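Local coordinates for beta-N-acetylhexosaminidase (Thermotoga neapolitana, PDB 5C0Q), which probably hydrolyses terminal non-reducing N-acetyl-D-hexosamine residues from N-acetyl-beta-D-hexosaminides, as a zinc-binding member of glycosyl hydrolase family 3, at residues H161-G166 with V211-V216; P114-L119 with P157-F162. All blocks are in the same frame, centred on the assembly; numbering follows the deposited sequence.

Interaction 1 (H161-G166 with V211-V216). With ZN (zinc ion), chain O.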
# COMPACT_ATOMS: atom_id res chain seq x y z
N HIS B 161 7.61 19.79 -15.63
CA HIS B 161 7.48 19.69 -17.09
C HIS B 161 8.40 20.71 -17.76
O HIS B 161 8.22 21.90 -17.58
CB HIS B 161 6.05 19.95 -17.55
CG HIS B 161 5.00 19.19 -16.80
ND1 HIS B 161 4.53 19.59 -15.57
CD2 HIS B 161 4.33 18.07 -17.12
CE1 HIS B 161 3.61 18.74 -15.17
NE2 HIS B 161 3.47 17.81 -16.08
N PHE B 162 9.33 20.23 -18.58
CA PHE B 162 10.33 21.08 -19.19
C PHE B 162 9.69 22.13 -20.14
O PHE B 162 8.84 21.80 -20.97
CB PHE B 162 11.32 20.21 -19.92
CG PHE B 162 12.37 20.97 -20.68
CD1 PHE B 162 12.15 21.38 -21.98
CD2 PHE B 162 13.59 21.24 -20.11
CE1 PHE B 162 13.09 22.08 -22.67
CE2 PHE B 162 14.52 21.94 -20.81
CZ PHE B 162 14.28 22.36 -22.09
N PRO B 163 10.12 23.38 -20.07
CA PRO B 163 11.19 23.98 -19.27
C PRO B 163 10.74 24.62 -17.96
O PRO B 163 11.45 25.44 -17.42
CB PRO B 163 11.74 25.04 -20.22
CG PRO B 163 10.52 25.51 -20.93
CD PRO B 163 9.63 24.32 -21.09
N GLY B 164 9.57 24.26 -17.47
CA GLY B 164 9.10 24.79 -16.22
C GLY B 164 7.98 25.73 -16.51
O GLY B 164 8.10 26.57 -17.39
N HIS B 165 6.88 25.62 -15.80
CA HIS B 165 5.74 26.42 -16.16
C HIS B 165 4.99 26.84 -14.94
O HIS B 165 3.80 27.02 -14.99
CB HIS B 165 4.84 25.65 -17.10
CG HIS B 165 4.23 24.44 -16.47
ND1 HIS B 165 2.99 24.45 -15.88
CD2 HIS B 165 4.77 23.23 -16.20
CE1 HIS B 165 2.75 23.27 -15.35
NE2 HIS B 165 3.82 22.52 -15.50
N GLY B 166 5.69 27.04 -13.84
CA GLY B 166 5.04 27.57 -12.67
C GLY B 166 4.63 29.03 -12.77
O GLY B 166 3.83 29.50 -11.98
N VAL B 211 3.12 24.20 -23.00
CA VAL B 211 3.05 25.58 -22.62
C VAL B 211 3.81 26.39 -23.66
O VAL B 211 4.84 25.96 -24.16
CB VAL B 211 3.62 25.80 -21.21
CG1 VAL B 211 3.67 27.27 -20.85
CG2 VAL B 211 2.81 25.04 -20.18
N LYS B 212 3.26 27.55 -24.00
CA LYS B 212 3.85 28.48 -24.93
C LYS B 212 4.69 29.49 -24.19
O LYS B 212 4.31 29.97 -23.13
CB LYS B 212 2.77 29.21 -25.71
CG LYS B 212 3.25 29.91 -26.95
CD LYS B 212 2.09 30.27 -27.85
CE LYS B 212 1.12 31.16 -27.16
NZ LYS B 212 0.06 31.51 -28.10
N TYR B 213 5.86 29.78 -24.75
CA TYR B 213 6.78 30.78 -24.22
C TYR B 213 7.12 31.86 -25.27
O TYR B 213 8.18 31.82 -25.89
CB TYR B 213 8.06 30.07 -23.75
CG TYR B 213 7.83 29.06 -22.66
CD1 TYR B 213 7.35 27.79 -22.97
CD2 TYR B 213 8.11 29.35 -21.33
CE1 TYR B 213 7.12 26.86 -21.99
CE2 TYR B 213 7.89 28.41 -20.34
CZ TYR B 213 7.40 27.15 -20.68
OH TYR B 213 7.17 26.18 -19.71
N PRO B 214 6.23 32.83 -25.48
CA PRO B 214 6.28 33.81 -26.58
C PRO B 214 7.53 34.72 -26.66
O PRO B 214 7.78 35.23 -27.72
CB PRO B 214 5.04 34.66 -26.33
CG PRO B 214 4.19 33.86 -25.49
CD PRO B 214 5.07 33.07 -24.62
N ALA B 215 8.25 34.98 -25.57
CA ALA B 215 9.50 35.71 -25.64
C ALA B 215 10.58 34.82 -26.24
O ALA B 215 11.70 35.28 -26.45
CB ALA B 215 9.92 36.23 -24.28
N VAL B 216 10.26 33.56 -26.49
CA VAL B 216 11.24 32.60 -27.01
C VAL B 216 10.83 31.93 -28.31
O VAL B 216 11.64 31.81 -29.21
CB VAL B 216 11.54 31.48 -25.96
CG1 VAL B 216 12.38 30.38 -26.53
CG2 VAL B 216 12.16 32.06 -24.73
ZN ZN O . 4.28 20.91 -14.20
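The Tyr213 ring carries Pro163 over one face and the carbonyl oxygen of Gly164 at its edge, in the ring plane. The proline makes a CH-pi contact, its CG 4.0 Å from the centroid of the Tyr213 ring and 28° off the normal; the two side chains approach from opposite directions. Beyond the ring, Tyr213 OH donates a short hydrogen bond of 2.5 Å to Gly164 O, arriving from above the carbonyl plane, not along a lone pair. The His165 ring has His161 O in plane at one edge and Val211 CG2 set obliquely, CG2 lying 3.7 Å from His165 CB. Segment 161-166 takes in the end of strand 156-162 and the turn after it, and 211-216 lies in the loop after strand 205-208 of the same parallel TIM-barrel sheet. A phenylalanine in place of Tyr213 would probably leave Gly164 O without its hydroxyl donor and the backbone at Gly164 less firmly fixed. Zinc is bound by His161 ND1 at 1.9 Å and His165 NE2 at 2.1 Å, with Asp117 as a further ligand. His165 CG sits between its backbone N and carbonyl carbon (chi1 65°), which turns the ring away from Val211 and Tyr213 to the metal, while CB stays 3.5 Å from Tyr213 OH.

Interaction 2 (P114-L119 with P157-F162). With ZN (zinc ion), chain O.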
# COMPACT_ATOMS: atom_id res chain seq x y z
N PRO B 114 10.16 13.68 -10.15
CA PRO B 114 9.55 14.84 -9.49
C PRO B 114 9.08 15.98 -10.41
O PRO B 114 9.54 16.14 -11.51
CB PRO B 114 10.67 15.34 -8.59
CG PRO B 114 11.91 14.97 -9.33
CD PRO B 114 11.63 13.71 -10.07
N VAL B 115 8.14 16.75 -9.89
CA VAL B 115 7.75 18.04 -10.42
C VAL B 115 8.85 19.02 -10.12
O VAL B 115 9.24 19.13 -8.99
CB VAL B 115 6.45 18.54 -9.79
CG1 VAL B 115 6.22 20.03 -10.14
CG2 VAL B 115 5.29 17.66 -10.21
N LEU B 116 9.35 19.72 -11.13
CA LEU B 116 10.40 20.71 -10.93
C LEU B 116 9.99 22.16 -11.18
O LEU B 116 10.78 23.07 -11.03
CB LEU B 116 11.60 20.36 -11.81
CG LEU B 116 12.31 19.06 -11.45
CD1 LEU B 116 13.56 18.87 -12.29
CD2 LEU B 116 12.62 19.05 -9.96
N ASP B 117 8.71 22.36 -11.45
CA ASP B 117 8.13 23.64 -11.67
C ASP B 117 8.22 24.51 -10.42
O ASP B 117 8.16 24.01 -9.33
CB ASP B 117 6.69 23.46 -12.09
CG ASP B 117 6.58 22.65 -13.32
OD1 ASP B 117 7.10 23.11 -14.35
OD2 ASP B 117 5.98 21.54 -13.28
N LEU B 118 8.45 25.80 -10.59
CA LEU B 118 8.58 26.69 -9.47
C LEU B 118 7.22 27.12 -8.99
O LEU B 118 6.28 27.09 -9.73
CB LEU B 118 9.43 27.90 -9.82
CG LEU B 118 10.79 27.67 -10.45
CD1 LEU B 118 11.42 29.00 -10.82
CD2 LEU B 118 11.69 26.97 -9.49
N LEU B 119 7.10 27.42 -7.72
CA LEU B 119 5.88 27.99 -7.21
C LEU B 119 5.90 29.51 -7.46
O LEU B 119 6.85 30.17 -7.09
CB LEU B 119 5.74 27.70 -5.73
CG LEU B 119 4.52 28.28 -5.04
CD1 LEU B 119 3.25 27.62 -5.53
CD2 LEU B 119 4.67 28.20 -3.55
N PRO B 157 13.34 8.08 -12.66
CA PRO B 157 12.51 9.29 -12.62
C PRO B 157 12.28 9.95 -13.95
O PRO B 157 12.99 9.76 -14.92
CB PRO B 157 13.30 10.22 -11.69
CG PRO B 157 14.69 9.78 -11.83
CD PRO B 157 14.67 8.30 -12.09
N CYS B 158 11.21 10.71 -13.98
CA CYS B 158 10.89 11.53 -15.13
C CYS B 158 10.53 12.92 -14.65
O CYS B 158 9.47 13.14 -14.08
CB CYS B 158 9.74 10.93 -15.94
SG CYS B 158 9.42 11.81 -17.48
N ILE B 159 11.44 13.86 -14.85
CA ILE B 159 11.27 15.21 -14.36
C ILE B 159 10.31 15.93 -15.27
O ILE B 159 10.25 15.65 -16.42
CB ILE B 159 12.62 15.96 -14.27
CG1 ILE B 159 13.29 16.03 -15.64
CG2 ILE B 159 13.52 15.27 -13.28
CD1 ILE B 159 14.66 16.66 -15.60
N LYS B 160 9.51 16.81 -14.70
CA LYS B 160 8.46 17.47 -15.45
C LYS B 160 8.18 18.87 -14.86
O LYS B 160 8.61 19.15 -13.75
CB LYS B 160 7.20 16.59 -15.47
CG LYS B 160 6.61 16.28 -14.13
CD LYS B 160 5.59 15.13 -14.21
CE LYS B 160 4.78 15.07 -12.94
NZ LYS B 160 3.68 14.09 -12.98
N HIS B 161 7.61 19.79 -15.63
CA HIS B 161 7.48 19.69 -17.09
C HIS B 161 8.40 20.71 -17.76
O HIS B 161 8.22 21.90 -17.58
CB HIS B 161 6.05 19.95 -17.55
CG HIS B 161 5.00 19.19 -16.80
ND1 HIS B 161 4.53 19.59 -15.57
CD2 HIS B 161 4.33 18.07 -17.12
CE1 HIS B 161 3.61 18.74 -15.17
NE2 HIS B 161 3.47 17.81 -16.08
N PHE B 162 9.33 20.23 -18.58
CA PHE B 162 10.33 21.08 -19.19
C PHE B 162 9.69 22.13 -20.14
O PHE B 162 8.84 21.80 -20.97
CB PHE B 162 11.32 20.21 -19.92
CG PHE B 162 12.37 20.97 -20.68
CD1 PHE B 162 12.15 21.38 -21.98
CD2 PHE B 162 13.59 21.24 -20.11
CE1 PHE B 162 13.09 22.08 -22.67
CE2 PHE B 162 14.52 21.94 -20.81
CZ PHE B 162 14.28 22.36 -22.09
ZN ZN O . 4.28 20.91 -14.20
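Asp117 and His161 cross with carboxylate and imidazole nearly coplanar, 16° apart, and Asp117 OD2 lies at the edge of the ring. The two groups meet at zinc on the TIM barrel, where the loop after strand 110-111 passes beside strand 156-162, residues 114-117 and 157-161 running 18° apart. A single bridge pairs Val115 with Lys160: Lys160 N donates to Pro114 O, and Leu116 N to Lys160 O at 2.8 Å. Pro114 and Ile159 run alongside each other in the same direction, with Pro114 CD 4.0 Å from Ile159 CG2. Leu116 instead slants across Ile159, its CD1 coming 3.6 Å from Ile159 CB; Phe194 of helix 191-198 touches both side chains. The Lys160 chain, extended beyond CG, runs obliquely past Val115, its CE 3.8 Å from Val115 CG2, and carries NZ to a salt bridge with Glu65 and a hydrogen bond to Phe112 O. Lys160 CB also rests over one face of the His161 ring, toward its rim. With CG anti to the carbonyl carbon (chi1 -59°), Asp117 brings its carboxylate back toward the strand end, where OD2 binds zinc at 2.0 Å and accepts a weak hydrogen bond from His161 N at 3.4 Å.

How the interactions relate
Interactions 1 and 2 meet at one zinc ion, their centres about 12 Å apart, and share His161 and Phe162 where the chain bends out of strand 156-162. Interaction 2 brings in Asp117 from the neighbouring loop, while interaction 1 brings in His165 from the turn that follows the strand; His161 is common to both. The carboxylate of Asp117 joins them a second time: its OD1 lies 2.9 Å from His165 N, a probable hydrogen bond, and 3.2 Å from Gly164 CA, so the aspartate probably steadies the backbone of the turn as well as binding the metal. The side chain of His161 is also about 4 Å from another zinc ion and from the side chain of Asp245, with which His161 forms a second zinc site.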